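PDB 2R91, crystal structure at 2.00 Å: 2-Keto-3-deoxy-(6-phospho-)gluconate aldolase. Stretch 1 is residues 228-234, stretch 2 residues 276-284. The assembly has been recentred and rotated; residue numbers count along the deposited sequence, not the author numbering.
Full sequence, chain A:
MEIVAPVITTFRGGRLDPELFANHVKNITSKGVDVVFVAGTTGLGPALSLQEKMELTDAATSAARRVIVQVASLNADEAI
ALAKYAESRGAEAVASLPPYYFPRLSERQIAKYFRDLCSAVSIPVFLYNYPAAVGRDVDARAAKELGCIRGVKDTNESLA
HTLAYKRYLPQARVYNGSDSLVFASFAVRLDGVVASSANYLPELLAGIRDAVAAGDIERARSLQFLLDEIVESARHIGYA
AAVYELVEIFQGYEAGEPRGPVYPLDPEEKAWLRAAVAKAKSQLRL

Stretch 1 (228-234) DEIVESA
Stretch 2, residues 276-284: AVAKAKSQL

Stretch 1 is helical throughout, part of a helix that extends beyond it at both ends. Its phi values lie between -53° and -69° and its psi values between -39° and -49°, and the i to i+4 ladder is explicit: Glu232 N to Asp228 O at 2.8 Å, Ser233 N to Glu229 O at 3.2 Å, Ala234 N to Ile230 O at 3.1 Å. Stretch 2 is helical from Ala278 to Ser282. Val277 precedes this segment at phi/psi -107/2, yet its carbonyl O accepts from Lys281 N at 2.9 Å. Ser282 N to Ala278 O (3.1 Å) and Gln283 N to Lys279 O (3.1 Å) continue the pattern; Gln283 N also makes a weak bond to Ala280 O at 3.3 Å. Gln283 (-71/2) and Leu284 (-95/114) leave helical geometry, with Leu284 N bonded to Lys281 O at 3.1 Å. Ser282, chi1 p at 72°, turns its OG back to donate to Lys279 O at 2.7 Å.

The register runs in opposite senses along the two stretches. Ile230 CA lies 5.9 Å from Val277 CA, and Ser233 CA lies 6.4 Å from Ala276 CA, so advancing along stretch 1 means stepping back along stretch 2. The interface buries 282 Å² summed over both sides.

Ile230 contributes the largest covered area, 70 Å². Its CA-to-CB bond points sideways, but chi1 m (-71°) and chi2 t (162°) bring the end of the side chain nearer stretch 2. Ile230 CG1 packs 3.7 Å from Ala280 CB, and Ile230 CG2 lies 4.1 Å from Val277 CG1. Val277 points toward stretch 1 with chi1 m (-56°); Val277 CG1 also comes within 4.4 Å of Ser233 CB. These three apolar residues are buried, as befits a contact made of branched and methyl side chains. On the helix of stretch 1, Val231 (chi1 t, 174°) points away and takes no part.

No direct hydrogen bond crosses between the stretches; water supplies the polar links. Ser233 points toward stretch 2 with chi1 m (-64°), placing Ser233 OG 3.9 Å from Ala276 CB. Water 1 donates to Glu229 O at 3.1 Å and to Ala276 O at 2.9 Å, and is hydrogen-bonded to Ser233 OG at 2.8 Å. A small hydroxyl suits this place, since it packs against a methyl while reaching the water that joins both backbones.

Farther along stretch 2, its residues meet Glu229 of stretch 1, which extends with chi1 m (-67°), chi2 t (178°) and chi3 17°. Glu229 OE1 lies 4.3 Å from Ala280 CB and 4.5 Å from Gln283 NE2. Water 2 fills that last gap, donating to Glu229 OE1 at 2.7 Å and accepting from Gln283 NE2 at 2.5 Å. Gln283 adopts chi1 m (-74°), chi2 t (173°) and chi3 128°. Because this residue is poorly ordered, the bridge is less securely defined than the apolar packing.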

ATOM      1  N   ASP A 228      18.994   4.449  15.985  1.00 17.12           N
ATOM      2  CA  ASP A 228      18.075   4.968  14.953  1.00 19.28           C
ATOM      3  C   ASP A 228      18.698   6.094  14.111  1.00 19.01           C
ATOM      4  O   ASP A 228      18.545   6.132  12.890  1.00 18.86           O
ATOM      5  CB  ASP A 228      16.756   5.444  15.596  1.00 19.72           C
ATOM      6  CG  ASP A 228      15.989   4.313  16.240  1.00 21.49           C
ATOM      7  OD1 ASP A 228      16.215   3.139  15.842  1.00 21.12           O
ATOM      8  OD2 ASP A 228      15.139   4.592  17.115  1.00 21.22           O
ATOM      9  N   GLU A 229      19.426   7.003  14.763  1.00 20.11           N
ATOM     10  CA  GLU A 229      20.059   8.118  14.056  1.00 22.78           C
ATOM     11  C   GLU A 229      21.102   7.605  13.084  1.00 20.51           C
ATOM     12  O   GLU A 229      21.262   8.130  11.993  1.00 18.51           O
ATOM     13  CB  GLU A 229      20.776   9.025  15.042  1.00 24.71           C
ATOM     14  CG  GLU A 229      19.845   9.771  15.994  1.00 30.15           C
ATOM     15  CD  GLU A 229      20.614  10.637  17.019  1.00 31.65           C
ATOM     16  OE1 GLU A 229      21.842  10.933  16.804  1.00 33.71           O
ATOM     17  OE2 GLU A 229      19.969  11.012  18.034  1.00 35.75           O
ATOM     18  N   ILE A 230      21.825   6.574  13.507  1.00 19.64           N
ATOM     19  CA  ILE A 230      22.878   5.982  12.659  1.00 18.22           C
ATOM     20  C   ILE A 230      22.242   5.273  11.472  1.00 17.53           C
ATOM     21  O   ILE A 230      22.632   5.486  10.332  1.00 18.21           O
ATOM     22  CB  ILE A 230      23.774   5.024  13.498  1.00 17.48           C
ATOM     23  CG1 ILE A 230      24.648   5.836  14.477  1.00 18.49           C
ATOM     24  CG2 ILE A 230      24.665   4.157  12.563  1.00 19.11           C
ATOM     25  CD1 ILE A 230      25.244   5.002  15.648  1.00 19.38           C
ATOM     26  N   VAL A 231      21.250   4.432  11.737  1.00 18.49           N
ATOM     27  CA  VAL A 231      20.469   3.797  10.664  1.00 21.10           C
ATOM     28  C   VAL A 231      19.878   4.803   9.638  1.00 22.42           C
ATOM     29  O   VAL A 231      19.971   4.608   8.401  1.00 22.02           O
ATOM     30  CB  VAL A 231      19.339   2.943  11.270  1.00 20.78           C
ATOM     31  CG1 VAL A 231      18.396   2.387  10.193  1.00 20.51           C
ATOM     32  CG2 VAL A 231      19.958   1.790  12.108  1.00 20.30           C
ATOM     33  N   GLU A 232      19.283   5.872  10.162  1.00 21.20           N
ATOM     34  CA  GLU A 232      18.723   6.932   9.337  1.00 22.78           C
ATOM     35  C   GLU A 232      19.755   7.537   8.385  1.00 21.54           C
ATOM     36  O   GLU A 232      19.468   7.707   7.210  1.00 20.88           O
ATOM     37  CB  GLU A 232      18.066   8.005  10.235  1.00 25.65           C
ATOM     38  CG  GLU A 232      16.675   7.588  10.677  1.00 30.54           C
ATOM     39  CD  GLU A 232      16.173   8.295  11.939  1.00 33.28           C
ATOM     40  OE1 GLU A 232      16.693   9.377  12.288  1.00 33.53           O
ATOM     41  OE2 GLU A 232      15.242   7.727  12.578  1.00 35.77           O
ATOM     42  N   SER A 233      20.953   7.851   8.870  1.00 20.69           N
ATOM     43  CA  SER A 233      21.984   8.387   7.973  1.00 22.47           C
ATOM     44  C   SER A 233      22.363   7.365   6.886  1.00 22.46           C
ATOM     45  O   SER A 233      22.523   7.729   5.710  1.00 22.26           O
ATOM     46  CB  SER A 233      23.250   8.794   8.729  1.00 22.86           C
ATOM     47  OG  SER A 233      22.986   9.856   9.635  1.00 25.15           O
ATOM     48  N   ALA A 234      22.489   6.101   7.289  1.00 20.34           N
ATOM     49  CA  ALA A 234      22.891   5.023   6.368  1.00 21.33           C
ATOM     50  C   ALA A 234      21.844   4.766   5.290  1.00 21.31           C
ATOM     51  O   ALA A 234      22.164   4.530   4.145  1.00 21.03           O
ATOM     52  CB  ALA A 234      23.178   3.737   7.162  1.00 19.35           C
ATOM     53  N   ALA A 276      28.638  11.796   8.862  1.00 22.79           N
ATOM     54  CA  ALA A 276      27.249  11.713   9.321  1.00 22.79           C
ATOM     55  C   ALA A 276      27.085  11.007  10.659  1.00 22.81           C
ATOM     56  O   ALA A 276      26.188  11.346  11.434  1.00 22.29           O
ATOM     57  CB  ALA A 276      26.381  11.062   8.277  1.00 21.58           C
ATOM     58  N   VAL A 277      27.943  10.038  10.959  1.00 22.28           N
ATOM     59  CA  VAL A 277      27.756   9.281  12.200  1.00 24.97           C
ATOM     60  C   VAL A 277      28.796   9.648  13.274  1.00 27.64           C
ATOM     61  O   VAL A 277      28.813   9.056  14.349  1.00 27.86           O
ATOM     62  CB  VAL A 277      27.783   7.732  11.950  1.00 24.22           C
ATOM     63  CG1 VAL A 277      26.722   7.324  10.906  1.00 21.58           C
ATOM     64  CG2 VAL A 277      29.207   7.251  11.542  1.00 22.38           C
ATOM     65  N   ALA A 278      29.679  10.596  12.967  1.00 29.78           N
ATOM     66  CA  ALA A 278      30.780  10.921  13.873  1.00 32.64           C
ATOM     67  C   ALA A 278      30.287  11.389  15.256  1.00 34.83           C
ATOM     68  O   ALA A 278      30.843  11.012  16.281  1.00 35.76           O
ATOM     69  CB  ALA A 278      31.704  11.952  13.237  1.00 32.82           C
ATOM     70  N   LYS A 279      29.242  12.195  15.270  1.00 37.60           N
ATOM     71  CA  LYS A 279      28.648  12.674  16.504  1.00 41.30           C
ATOM     72  C   LYS A 279      28.060  11.515  17.328  1.00 42.80           C
ATOM     73  O   LYS A 279      28.449  11.316  18.493  1.00 42.54           O
ATOM     74  CB  LYS A 279      27.590  13.722  16.180  1.00 43.13           C
ATOM     75  CG  LYS A 279      26.586  13.981  17.277  1.00 46.13           C
ATOM     76  CD  LYS A 279      27.142  14.824  18.378  1.00 47.56           C
ATOM     77  CE  LYS A 279      25.993  15.522  19.095  1.00 49.38           C
ATOM     78  NZ  LYS A 279      26.446  16.122  20.375  1.00 50.41           N
ATOM     79  N   ALA A 280      27.151  10.739  16.727  1.00 42.73           N
ATOM     80  CA  ALA A 280      26.576   9.584  17.424  1.00 43.22           C
ATOM     81  C   ALA A 280      27.673   8.677  17.949  1.00 43.41           C
ATOM     82  O   ALA A 280      27.571   8.132  19.043  1.00 43.75           O
ATOM     83  CB  ALA A 280      25.619   8.802  16.517  1.00 43.31           C
ATOM     84  N   LYS A 281      28.737   8.531  17.175  1.00 44.59           N
ATOM     85  CA  LYS A 281      29.848   7.691  17.577  1.00 45.90           C
ATOM     86  C   LYS A 281      30.506   8.177  18.869  1.00 48.84           C
ATOM     87  O   LYS A 281      30.801   7.375  19.769  1.00 49.21           O
ATOM     88  CB  LYS A 281      30.897   7.638  16.478  1.00 44.50           C
ATOM     89  CG  LYS A 281      32.037   6.739  16.816  1.00 44.92           C
ATOM     90  CD  LYS A 281      32.870   6.417  15.602  1.00 46.05           C
ATOM     91  CE  LYS A 281      34.142   5.692  16.008  1.00 46.80           C
ATOM     92  NZ  LYS A 281      35.175   5.705  14.911  1.00 48.17           N
ATOM     93  N   SER A 282      30.758   9.487  18.946  1.00 50.94           N
ATOM     94  CA  SER A 282      31.414  10.074  20.113  1.00 52.93           C
ATOM     95  C   SER A 282      30.555   9.907  21.371  1.00 54.35           C
ATOM     96  O   SER A 282      31.086   9.734  22.464  1.00 54.54           O
ATOM     97  CB  SER A 282      31.756  11.547  19.865  1.00 52.63           C
ATOM     98  OG  SER A 282      30.591  12.358  19.861  1.00 52.78           O
ATOM     99  N   GLN A 283      29.237   9.926  21.199  1.00 56.71           N
ATOM    100  CA  GLN A 283      28.289   9.754  22.306  1.00 59.92           C
ATOM    101  C   GLN A 283      28.236   8.333  22.875  1.00 61.86           C
ATOM    102  O   GLN A 283      27.449   8.066  23.797  1.00 62.10           O
ATOM    103  CB  GLN A 283      26.876  10.161  21.876  1.00 59.70           C
ATOM    104  CG  GLN A 283      26.640  11.656  21.732  1.00 60.66           C
ATOM    105  CD  GLN A 283      25.270  11.970  21.128  1.00 61.46           C
ATOM    106  OE1 GLN A 283      24.493  12.759  21.685  1.00 62.72           O
ATOM    107  NE2 GLN A 283      24.966  11.352  19.984  1.00 61.59           N
ATOM    108  N   LEU A 284      29.058   7.430  22.342  1.00 64.13           N
ATOM    109  CA  LEU A 284      28.948   6.013  22.693  1.00 66.95           C
ATOM    110  C   LEU A 284      29.870   5.566  23.823  1.00 69.41           C
ATOM    111  O   LEU A 284      31.099   5.564  23.677  1.00 70.03           O
ATOM    112  CB  LEU A 284      29.122   5.122  21.457  1.00 66.66           C
ATOM    113  CG  LEU A 284      27.844   4.940  20.640  1.00 66.13           C
ATOM    114  CD1 LEU A 284      28.092   4.108  19.404  1.00 65.98           C
ATOM    115  CD2 LEU A 284      26.773   4.308  21.508  1.00 66.31           C
TER
HETATM  116  O   HOH W   1      23.907   9.677  12.234  1.00 31.25           O
HETATM  117  O   HOH W   2      23.656  12.487  18.135  1.00 42.93           O